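Local coordinates for protein carbonic anhydrase (Synechocystis sp., PDB 5SWC) that catalyses the reversible, zinc-dependent hydration of carbon dioxide and supplies CO2 to RuBisCO inside the carboxysome, at residues G125-N130 against E163-V168; Q28-G33 against D40-L45; P185-R190 against G194-H199; G200-I205 against H218-P223. All blocks are in the same frame, centred on the assembly; numbering follows the deposited sequence. Where two conformers were deposited one is given.

Interaction 1. Residues G125-N130 against E163-V168; sequences GLLKLN and EDLIEV
L127 and I166 mark the closest approach of the two backbones, their CA atoms 7.8 Å apart: L127 lies in the short link between helix 121-126 and residues 129-132, while I166 lies in helical residues near the start of helix 162-181. One leucine carries the whole of its side of the contact. With CG anti to its own carbonyl carbon (chi1 -65°), L127 directs its forked end at the flank of the other helix. CD1 settles against I166, 3.7 Å from CG1 of that residue and 3.9 Å from its CA, so that it touches side chain and main chain together, and it also lies 3.9 Å from L165 CG. CD2 meets L165 alone, 4.0 Å from the same CG. L127 and L165 run past one another in opposite senses, whereas I166 is met obliquely. L165 also packs on V153 of helix 147-156, which ties a third helix into the patch. An alanine in place of L127 lacks both methyls, which would probably leave L165 and I166 without their mate from the link. The side chain of I166 is about 6 Å from that of the zinc ligand C120. With carbon-to-carbon contacts alone and 127 Å² buried in total, the pairing rests on van der Waals packing and the hydrophobic effect, which imposes little directional constraint on the link.

Interaction 2. Residues Q28-G33 against D40-L45; sequences QKFREG and DLFEQL
F30 and F42 carry this contact by themselves, each a buried ring on a helix that also bears exposed polar residues: Q28, K29 and E32 on one, D40, E43 and Q44 on the other. F30 sets CG anti to its backbone N (chi1 166°), which sends the ring out from helix 19-32 toward helix 39-45. F42 comes from the opposite direction, and the rings form an offset edge-to-face pair, the edge of F30 toward the face of F42, with centroids 5.8 Å apart and planes at 90°. CZ of F30 comes 3.8 Å from CZ of F42, and the same F30 atom is 4.1 Å from F42 CE2. Both helices belong to the N-terminal arm that reaches over the second subunit, a feature of beta-class dimers. There F30 packs on L67 of the second subunit and F42 on Y203 of the second subunit, while F35 of the same chain also meets the F42 ring. R31 adds a bond from NH2 to G208 O of the second subunit. Away from the rings the exposed residues are polar. Q28 and E32, one helical turn apart, are joined there by a weak bond of 3.3 Å from NE2 of Q28 to OE2 of E32, bent to 133°. On the other helix E43 OE2 is bonded to H47 NE2.

Interaction 3. Residues P185-R190 against G194-H199; sequences PAIHSR and GDLSLH. With FMT (formic acid), chain K; FMT (formic acid), chain L.
R190 and G194 meet at the glycine-ended C-terminus of helix 185-193, where the chain turns into strand 197-204. G194 N donates to R190 O at 2.8 Å, and D195 N adds a weak i to i+5 bond of 3.3 Å to the same oxygen; with a positive-phi glycine at G194, the helix end resembles a Schellman motif. The backbone angles of G194 (phi 93°, psi 19°) would press a CB against the preceding carbonyl oxygen. One carboxylate oxygen of D195, OD2, also lies near R190 O, but both are acceptors. L196 then folds back over the helix: its CB is 3.9 Å from R190 CB, and its CD2 reaches 4.0 Å from CG2 of I187, which packs on I112 of strand 111-117. The guanidinium of R190 instead turns along its own helix. NH1 bonds to A186 O at 3.1 Å, almost straight (166°), with the oxygen in the guanidinium plane, while R190 N reaches this oxygen from the other face of its carbonyl plane. At the first turn A186 N donates to O1 of a formic acid molecule, probably from the crystallisation liquor, and early in strand 197-204 H199 ND1 donates to another. S189 OG bonds to D155 OD2 of the third subunit. Such a turn ends the long, mostly helical crossover from strand 111-117 to the parallel strand 197-204 in the central sheet of a beta-class carbonic anhydrase.

Interaction 4. Residues G200-I205 against H218-P223; sequences GWIYRI and HDFVAP. With FMT (formic acid), chain L.
I202 and F220 supply the CH-pi part of the contact: CD1 of I202 stands over one face of the phenyl ring, 3.7 Å from the centroid and 16° off the ring normal. I202 sets its CG1 anti to the carbonyl carbon (chi1 -57°), and the I202 and F220 side chains cross at about a right angle, CG1 of I202 resting 3.8 Å from F220 CE2. An alanine at F220 has no ring face for the I202 methyl, and would probably open a gap beside A171 and L175 of helix 162-181, on which the phenyl also packs. Looser apolar packing joins W201 to P223, CZ2 to CB at 4.3 Å. The two segments are not neighbouring strands: strand 209-214 runs between strands 197-204 and 219-221 as part of the antiparallel extension of the central mixed sheet, so these side chains reach over the strand in the middle. Hydrogen bonding serves a formic acid molecule and the second segment itself. W201 NE1 donates to O2 of the acid at 3.0 Å from the edge of the indole, meeting the same molecule as H199, and Q224 N holds it as well. Within strand 219-221, F220 N donates to D219 OD1 at 2.8 Å from above the carboxylate plane. Contacts with the second subunit are packing ones: W201 lies on M20 of the second subunit and P223 on I24 of that chain.

Along the chain the four contacts come in series: interaction 2, then 1, 3 and 4. Interactions 1 and 2 lie on opposite sides of the chain's centre, 42 Å apart between centres, one in helices near the zinc site, the other in the N-terminal arm. Interactions 3 and 4 share strand 197-204 and the central sheet, with centres 20 Å apart, and a single formic acid molecule bridges H199 and W201. Interaction 4 comes within about 4 Å of interaction 1 at the nearest atoms, without touching it. Interactions 2 and 4 both touch the second subunit, interaction 3 the second and third, which links this fold to the trimer of dimers.

Interaction 1. Residues G125-N130 against E163-V168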
# COMPACT_ATOMS: atom_id res chain seq x y z
N GLY A 125 -7.62 2.29 -24.32
CA GLY A 125 -7.58 1.25 -23.29
C GLY A 125 -8.65 1.45 -22.23
O GLY A 125 -9.32 0.51 -21.81
N LEU A 126 -8.75 2.68 -21.75
CA LEU A 126 -9.74 3.02 -20.73
C LEU A 126 -11.16 2.63 -21.11
O LEU A 126 -11.94 2.21 -20.29
CB LEU A 126 -9.65 4.52 -20.45
CG LEU A 126 -10.48 4.99 -19.28
CD1 LEU A 126 -9.93 4.46 -17.96
CD2 LEU A 126 -10.54 6.53 -19.27
N LEU A 127 -11.47 2.80 -22.41
CA LEU A 127 -12.79 2.49 -22.93
C LEU A 127 -13.01 0.99 -23.17
O LEU A 127 -14.12 0.57 -23.49
CB LEU A 127 -13.01 3.29 -24.21
CG LEU A 127 -13.04 4.82 -24.06
CD1 LEU A 127 -12.95 5.55 -25.41
CD2 LEU A 127 -14.27 5.26 -23.34
N LYS A 128 -11.94 0.21 -23.06
CA LYS A 128 -12.02 -1.24 -23.16
C LYS A 128 -11.23 -1.86 -22.00
O LYS A 128 -10.46 -2.80 -22.16
CB LYS A 128 -11.52 -1.73 -24.52
CG LYS A 128 -10.10 -1.49 -24.84
CD LYS A 128 -9.66 -2.31 -26.05
CE LYS A 128 -8.14 -2.33 -26.16
NZ LYS A 128 -7.57 -0.94 -26.18
N LEU A 129 -11.47 -1.30 -20.83
CA LEU A 129 -10.61 -1.53 -19.67
C LEU A 129 -10.53 -3.00 -19.28
O LEU A 129 -9.45 -3.51 -19.01
CB LEU A 129 -11.12 -0.69 -18.49
CG LEU A 129 -10.31 -0.76 -17.22
CD1 LEU A 129 -8.96 -0.10 -17.42
CD2 LEU A 129 -11.16 -0.12 -16.14
N ASN A 130 -11.63 -3.70 -19.28
CA ASN A 130 -11.60 -5.08 -18.80
C ASN A 130 -10.75 -5.98 -19.66
O ASN A 130 -10.09 -6.88 -19.15
CB ASN A 130 -13.00 -5.63 -18.65
CG ASN A 130 -13.71 -5.06 -17.44
OD1 ASN A 130 -13.06 -4.61 -16.48
ND2 ASN A 130 -15.04 -5.07 -17.48
N GLU A 163 -14.63 7.13 -32.76
CA GLU A 163 -13.68 8.22 -32.62
C GLU A 163 -14.27 9.33 -31.77
O GLU A 163 -13.56 9.94 -30.99
CB GLU A 163 -13.26 8.78 -33.98
CG GLU A 163 -12.27 7.93 -34.69
CD GLU A 163 -11.78 8.60 -35.96
OE1 GLU A 163 -10.56 8.50 -36.26
OE2 GLU A 163 -12.61 9.24 -36.65
N ASP A 164 -15.58 9.56 -31.88
CA ASP A 164 -16.24 10.58 -31.06
C ASP A 164 -16.10 10.28 -29.58
O ASP A 164 -15.84 11.17 -28.76
CB ASP A 164 -17.74 10.63 -31.39
CG ASP A 164 -18.04 11.18 -32.77
OD1 ASP A 164 -17.23 11.96 -33.30
OD2 ASP A 164 -19.12 10.83 -33.31
N LEU A 165 -16.23 9.02 -29.22
CA LEU A 165 -16.08 8.63 -27.83
C LEU A 165 -14.64 8.77 -27.33
O LEU A 165 -14.40 9.26 -26.25
CB LEU A 165 -16.58 7.20 -27.68
CG LEU A 165 -16.58 6.65 -26.26
CD1 LEU A 165 -17.44 7.52 -25.34
CD2 LEU A 165 -17.09 5.21 -26.27
N ILE A 166 -13.68 8.40 -28.17
CA ILE A 166 -12.28 8.54 -27.79
C ILE A 166 -11.93 10.01 -27.59
O ILE A 166 -11.23 10.38 -26.66
CB ILE A 166 -11.36 7.88 -28.82
CG1 ILE A 166 -11.58 6.36 -28.79
CG2 ILE A 166 -9.89 8.23 -28.53
CD1 ILE A 166 -11.10 5.63 -30.00
N GLU A 167 -12.46 10.86 -28.47
CA GLU A 167 -12.21 12.31 -28.38
C GLU A 167 -12.72 12.88 -27.06
O GLU A 167 -12.02 13.64 -26.36
CB GLU A 167 -12.88 12.98 -29.57
CG GLU A 167 -12.79 14.49 -29.67
CD GLU A 167 -13.41 14.99 -31.00
OE1 GLU A 167 -12.68 15.04 -32.00
OE2 GLU A 167 -14.62 15.31 -31.05
N VAL A 168 -13.93 12.48 -26.65
CA VAL A 168 -14.45 12.96 -25.37
C VAL A 168 -13.62 12.41 -24.21
O VAL A 168 -13.33 13.11 -23.25
CB VAL A 168 -15.94 12.58 -25.22
CG1 VAL A 168 -16.40 12.73 -23.82
CG2 VAL A 168 -16.76 13.44 -26.16

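Interaction 2. Residues Q28-G33 against D40-L45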
# COMPACT_ATOMS: atom_id res chain seq x y z
N GLN A 28 25.85 12.78 -32.78
CA GLN A 28 26.95 13.53 -33.33
C GLN A 28 26.43 14.75 -34.10
O GLN A 28 27.05 15.83 -34.07
CB GLN A 28 27.77 12.63 -34.25
CG GLN A 28 28.93 13.36 -34.83
CD GLN A 28 29.99 12.43 -35.36
OE1 GLN A 28 30.02 11.26 -35.01
NE2 GLN A 28 30.89 12.96 -36.17
N LYS A 29 25.33 14.59 -34.80
CA LYS A 29 24.74 15.72 -35.51
C LYS A 29 24.30 16.81 -34.54
O LYS A 29 24.52 18.01 -34.78
CB LYS A 29 23.53 15.30 -36.30
CG LYS A 29 23.75 14.24 -37.31
CD LYS A 29 22.44 14.06 -38.02
CE LYS A 29 22.19 12.63 -38.32
NZ LYS A 29 23.23 12.25 -39.28
N PHE A 30 23.69 16.40 -33.43
CA PHE A 30 23.37 17.36 -32.37
C PHE A 30 24.61 18.11 -31.88
O PHE A 30 24.63 19.35 -31.83
CB PHE A 30 22.69 16.65 -31.20
CG PHE A 30 22.62 17.46 -29.96
CD1 PHE A 30 21.70 18.52 -29.88
CD2 PHE A 30 23.44 17.20 -28.90
CE1 PHE A 30 21.64 19.27 -28.72
CE2 PHE A 30 23.40 17.98 -27.73
CZ PHE A 30 22.45 18.99 -27.66
N ARG A 31 25.66 17.38 -31.57
CA ARG A 31 26.84 18.00 -30.99
C ARG A 31 27.46 19.01 -31.96
O ARG A 31 27.94 20.06 -31.54
CB ARG A 31 27.84 16.95 -30.59
CG ARG A 31 29.11 17.58 -29.93
CD ARG A 31 30.03 16.56 -29.34
NE ARG A 31 30.27 15.41 -30.22
CZ ARG A 31 29.63 14.24 -30.10
NH1 ARG A 31 29.89 13.25 -30.95
NH2 ARG A 31 28.71 14.06 -29.14
N GLU A 32 27.49 18.68 -33.24
CA GLU A 32 28.22 19.53 -34.20
C GLU A 32 27.34 20.63 -34.80
O GLU A 32 27.85 21.58 -35.41
CB GLU A 32 28.84 18.66 -35.31
CG GLU A 32 29.90 17.74 -34.70
CD GLU A 32 30.51 16.75 -35.69
OE1 GLU A 32 30.02 16.66 -36.84
OE2 GLU A 32 31.46 16.05 -35.30
N GLY A 33 26.04 20.50 -34.59
CA GLY A 33 25.05 21.43 -35.14
C GLY A 33 24.46 22.29 -34.06
O GLY A 33 25.05 23.26 -33.64
N ASP A 40 26.78 28.69 -25.70
CA ASP A 40 26.74 29.55 -24.49
C ASP A 40 25.55 29.16 -23.61
O ASP A 40 25.66 29.13 -22.38
CB ASP A 40 26.62 31.03 -24.85
CG ASP A 40 27.88 31.61 -25.46
OD1 ASP A 40 28.94 30.94 -25.46
OD2 ASP A 40 27.77 32.78 -25.92
N LEU A 41 24.42 28.89 -24.24
CA LEU A 41 23.23 28.48 -23.50
C LEU A 41 23.49 27.21 -22.70
O LEU A 41 23.17 27.13 -21.52
CB LEU A 41 22.04 28.28 -24.45
CG LEU A 41 20.77 27.76 -23.80
CD1 LEU A 41 20.26 28.72 -22.73
CD2 LEU A 41 19.71 27.48 -24.83
N PHE A 42 24.11 26.22 -23.32
CA PHE A 42 24.35 24.96 -22.61
C PHE A 42 25.36 25.16 -21.50
O PHE A 42 25.20 24.52 -20.45
CB PHE A 42 24.79 23.85 -23.58
CG PHE A 42 23.64 23.22 -24.33
CD1 PHE A 42 22.78 22.36 -23.67
CD2 PHE A 42 23.40 23.49 -25.66
CE1 PHE A 42 21.72 21.80 -24.35
CE2 PHE A 42 22.31 22.88 -26.31
CZ PHE A 42 21.50 22.06 -25.63
N GLU A 43 26.36 26.03 -21.68
CA GLU A 43 27.29 26.35 -20.60
C GLU A 43 26.53 26.99 -19.44
O GLU A 43 26.73 26.59 -18.27
CB GLU A 43 28.44 27.23 -21.08
CG GLU A 43 29.59 27.30 -20.05
CD GLU A 43 29.36 28.25 -18.89
OE1 GLU A 43 28.57 29.19 -19.07
OE2 GLU A 43 30.01 28.07 -17.80
N GLN A 44 25.65 27.93 -19.72
CA GLN A 44 24.88 28.57 -18.68
C GLN A 44 24.02 27.55 -17.96
O GLN A 44 23.97 27.50 -16.71
CB GLN A 44 23.99 29.64 -19.32
CG GLN A 44 22.92 30.29 -18.46
CD GLN A 44 21.88 31.04 -19.32
OE1 GLN A 44 22.23 31.77 -20.26
NE2 GLN A 44 20.59 30.84 -19.01
N LEU A 45 23.32 26.73 -18.73
CA LEU A 45 22.42 25.72 -18.16
C LEU A 45 23.16 24.71 -17.32
O LEU A 45 22.55 24.17 -16.41
CB LEU A 45 21.66 25.02 -19.27
CG LEU A 45 20.61 25.85 -19.96
CD1 LEU A 45 20.02 25.05 -21.12
CD2 LEU A 45 19.54 26.34 -19.01

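Interaction 3. Residues P185-R190 against G194-H199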
# COMPACT_ATOMS: atom_id res chain seq x y z
N PRO A 185 -0.64 19.06 -1.68
CA PRO A 185 -0.37 20.17 -0.78
C PRO A 185 0.31 21.39 -1.41
O PRO A 185 -0.13 22.53 -1.15
CB PRO A 185 0.48 19.57 0.31
CG PRO A 185 0.01 18.10 0.33
CD PRO A 185 -0.23 17.78 -1.08
N ALA A 186 1.33 21.18 -2.22
CA ALA A 186 2.07 22.30 -2.77
C ALA A 186 1.17 23.09 -3.71
O ALA A 186 1.29 24.34 -3.76
CB ALA A 186 3.28 21.81 -3.52
N ILE A 187 0.32 22.40 -4.46
CA ILE A 187 -0.58 23.07 -5.38
C ILE A 187 -1.66 23.82 -4.61
O ILE A 187 -1.91 24.98 -4.86
CB ILE A 187 -1.15 22.06 -6.33
CG1 ILE A 187 0.01 21.64 -7.25
CG2 ILE A 187 -2.28 22.64 -7.14
CD1 ILE A 187 -0.33 20.67 -8.31
N HIS A 188 -2.24 23.16 -3.61
CA HIS A 188 -3.32 23.76 -2.86
C HIS A 188 -2.86 25.02 -2.16
O HIS A 188 -3.58 26.03 -2.17
CB HIS A 188 -3.80 22.71 -1.87
CG HIS A 188 -5.02 23.10 -1.10
ND1 HIS A 188 -6.22 23.39 -1.72
CD2 HIS A 188 -5.24 23.22 0.22
CE1 HIS A 188 -7.13 23.67 -0.79
NE2 HIS A 188 -6.56 23.58 0.39
N SER A 189 -1.68 24.99 -1.56
CA SER A 189 -1.19 26.15 -0.85
C SER A 189 -0.89 27.33 -1.80
O SER A 189 -1.19 28.47 -1.52
CB SER A 189 0.05 25.76 -0.09
OG SER A 189 0.56 26.88 0.57
N ARG A 190 -0.30 27.01 -2.94
CA ARG A 190 0.07 28.04 -3.92
C ARG A 190 -1.14 28.64 -4.63
O ARG A 190 -1.13 29.83 -4.96
CB ARG A 190 1.06 27.48 -4.94
CG ARG A 190 2.43 27.36 -4.37
CD ARG A 190 3.38 26.57 -5.22
NE ARG A 190 4.70 26.53 -4.61
CZ ARG A 190 5.05 25.81 -3.55
NH1 ARG A 190 4.17 25.00 -2.93
NH2 ARG A 190 6.29 25.89 -3.11
N GLY A 194 -2.12 32.47 -4.89
CA GLY A 194 -2.48 33.05 -6.17
C GLY A 194 -1.30 33.13 -7.11
O GLY A 194 -1.39 33.86 -8.09
N ASP A 195 -0.24 32.37 -6.88
CA ASP A 195 0.99 32.55 -7.68
C ASP A 195 1.24 31.27 -8.49
O ASP A 195 2.39 30.97 -8.84
CB ASP A 195 2.18 32.83 -6.77
CG ASP A 195 2.41 31.71 -5.78
OD1 ASP A 195 3.55 31.58 -5.28
OD2 ASP A 195 1.44 30.98 -5.51
N LEU A 196 0.18 30.53 -8.75
CA LEU A 196 0.26 29.33 -9.60
C LEU A 196 -0.95 29.26 -10.51
O LEU A 196 -2.06 29.55 -10.06
CB LEU A 196 0.29 28.09 -8.73
CG LEU A 196 0.26 26.73 -9.40
CD1 LEU A 196 1.54 26.52 -10.15
CD2 LEU A 196 0.09 25.63 -8.35
N SER A 197 -0.78 28.80 -11.76
CA SER A 197 -1.88 28.65 -12.67
C SER A 197 -1.85 27.26 -13.28
O SER A 197 -0.76 26.69 -13.48
CB SER A 197 -1.75 29.70 -13.75
OG SER A 197 -2.81 29.64 -14.67
N LEU A 198 -3.03 26.69 -13.52
CA LEU A 198 -3.18 25.33 -14.09
C LEU A 198 -3.87 25.44 -15.41
O LEU A 198 -4.81 26.22 -15.56
CB LEU A 198 -4.03 24.41 -13.21
CG LEU A 198 -3.60 24.18 -11.76
CD1 LEU A 198 -4.43 23.03 -11.15
CD2 LEU A 198 -2.18 23.89 -11.61
N HIS A 199 -3.40 24.67 -16.39
CA HIS A 199 -3.91 24.67 -17.77
C HIS A 199 -4.16 23.24 -18.24
O HIS A 199 -3.49 22.32 -17.81
CB HIS A 199 -2.92 25.32 -18.69
CG HIS A 199 -2.55 26.69 -18.26
ND1 HIS A 199 -3.19 27.80 -18.74
CD2 HIS A 199 -1.65 27.12 -17.34
CE1 HIS A 199 -2.68 28.88 -18.15
NE2 HIS A 199 -1.75 28.49 -17.30
C FMT K . 3.41 18.03 -2.77
O1 FMT K . 2.37 18.62 -2.96
O2 FMT K . 4.25 18.40 -1.94
C FMT L . -4.37 28.70 -21.84
O1 FMT L . -4.49 28.73 -23.08
O2 FMT L . -4.37 27.59 -21.23

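Interaction 4. Residues G200-I205 against H218-P223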
# COMPACT_ATOMS: atom_id res chain seq x y z
N GLY A 200 -5.15 23.09 -19.13
CA GLY A 200 -5.47 21.81 -19.73
C GLY A 200 -5.51 21.97 -21.24
O GLY A 200 -6.27 22.78 -21.74
N TRP A 201 -4.61 21.27 -21.92
CA TRP A 201 -4.42 21.39 -23.37
C TRP A 201 -4.68 20.08 -24.05
O TRP A 201 -4.23 19.04 -23.60
CB TRP A 201 -3.00 21.84 -23.64
CG TRP A 201 -2.74 23.30 -23.43
CD1 TRP A 201 -3.57 24.23 -22.85
CD2 TRP A 201 -1.60 24.02 -23.92
NE1 TRP A 201 -3.00 25.49 -22.93
CE2 TRP A 201 -1.80 25.38 -23.56
CE3 TRP A 201 -0.45 23.64 -24.59
CZ2 TRP A 201 -0.88 26.37 -23.90
CZ3 TRP A 201 0.48 24.64 -24.93
CH2 TRP A 201 0.24 25.98 -24.56
N ILE A 202 -5.37 20.11 -25.18
CA ILE A 202 -5.53 18.95 -26.05
C ILE A 202 -4.74 19.23 -27.33
O ILE A 202 -5.03 20.18 -28.07
CB ILE A 202 -6.98 18.70 -26.45
CG1 ILE A 202 -7.91 18.54 -25.26
CG2 ILE A 202 -7.07 17.49 -27.39
CD1 ILE A 202 -9.39 18.63 -25.64
N TYR A 203 -3.73 18.38 -27.60
CA TYR A 203 -2.95 18.49 -28.84
C TYR A 203 -3.58 17.59 -29.90
O TYR A 203 -3.66 16.37 -29.76
CB TYR A 203 -1.50 18.10 -28.56
CG TYR A 203 -0.63 17.87 -29.78
CD1 TYR A 203 -0.60 18.79 -30.82
CD2 TYR A 203 0.19 16.78 -29.87
CE1 TYR A 203 0.20 18.58 -31.94
CE2 TYR A 203 0.99 16.55 -30.98
CZ TYR A 203 0.99 17.46 -32.00
OH TYR A 203 1.80 17.27 -33.10
N ARG A 204 -4.08 18.22 -30.97
CA ARG A 204 -4.70 17.53 -32.10
C ARG A 204 -3.63 17.29 -33.15
O ARG A 204 -3.20 18.22 -33.86
CB ARG A 204 -5.88 18.35 -32.64
CG ARG A 204 -6.87 18.58 -31.57
CD ARG A 204 -8.09 19.30 -32.05
NE ARG A 204 -8.92 18.41 -32.84
CZ ARG A 204 -9.56 18.77 -33.94
NH1 ARG A 204 -9.46 20.02 -34.39
NH2 ARG A 204 -10.34 17.88 -34.59
N ILE A 205 -3.20 16.04 -33.25
CA ILE A 205 -2.01 15.69 -34.04
C ILE A 205 -2.21 15.98 -35.53
O ILE A 205 -1.40 16.67 -36.14
CB ILE A 205 -1.69 14.21 -33.83
CG1 ILE A 205 -1.27 13.91 -32.38
CG2 ILE A 205 -0.56 13.78 -34.80
CD1 ILE A 205 -1.21 12.45 -32.09
N HIS A 218 -16.10 26.72 -19.04
CA HIS A 218 -16.28 25.29 -18.99
C HIS A 218 -16.27 24.66 -20.39
O HIS A 218 -17.01 23.72 -20.68
CB HIS A 218 -17.51 24.86 -18.21
CG HIS A 218 -17.47 25.21 -16.75
ND1 HIS A 218 -17.62 26.50 -16.28
CD2 HIS A 218 -17.35 24.42 -15.66
CE1 HIS A 218 -17.57 26.49 -14.96
NE2 HIS A 218 -17.40 25.24 -14.56
N ASP A 219 -15.37 25.15 -21.25
CA ASP A 219 -15.21 24.56 -22.57
C ASP A 219 -13.79 24.81 -23.07
O ASP A 219 -13.05 25.64 -22.55
CB ASP A 219 -16.22 25.15 -23.56
CG ASP A 219 -16.59 24.20 -24.68
OD1 ASP A 219 -15.94 23.13 -24.83
OD2 ASP A 219 -17.52 24.55 -25.44
N PHE A 220 -13.44 24.12 -24.15
CA PHE A 220 -12.14 24.21 -24.78
C PHE A 220 -12.20 25.24 -25.91
O PHE A 220 -13.16 25.29 -26.71
CB PHE A 220 -11.70 22.85 -25.31
CG PHE A 220 -11.28 21.88 -24.25
CD1 PHE A 220 -12.23 21.08 -23.61
CD2 PHE A 220 -9.97 21.77 -23.84
CE1 PHE A 220 -11.87 20.18 -22.64
CE2 PHE A 220 -9.61 20.86 -22.84
CZ PHE A 220 -10.58 20.09 -22.24
N VAL A 221 -11.18 26.07 -25.95
CA VAL A 221 -11.03 27.14 -26.95
C VAL A 221 -9.59 27.23 -27.43
O VAL A 221 -8.70 26.59 -26.91
CB VAL A 221 -11.50 28.50 -26.39
CG1 VAL A 221 -12.96 28.48 -26.04
CG2 VAL A 221 -10.65 28.87 -25.19
N ALA A 222 -9.31 28.07 -28.42
CA ALA A 222 -7.92 28.30 -28.79
C ALA A 222 -7.13 28.87 -27.60
O ALA A 222 -7.67 29.69 -26.87
CB ALA A 222 -7.88 29.26 -29.97
N PRO A 223 -5.88 28.49 -27.43
CA PRO A 223 -5.15 29.01 -26.27
C PRO A 223 -5.02 30.52 -26.28
O PRO A 223 -4.96 31.18 -27.34
CB PRO A 223 -3.75 28.41 -26.44
CG PRO A 223 -4.00 27.13 -27.23
CD PRO A 223 -5.10 27.43 -28.12
C FMT L . -4.37 28.70 -21.84
O1 FMT L . -4.49 28.73 -23.08
O2 FMT L . -4.37 27.59 -21.23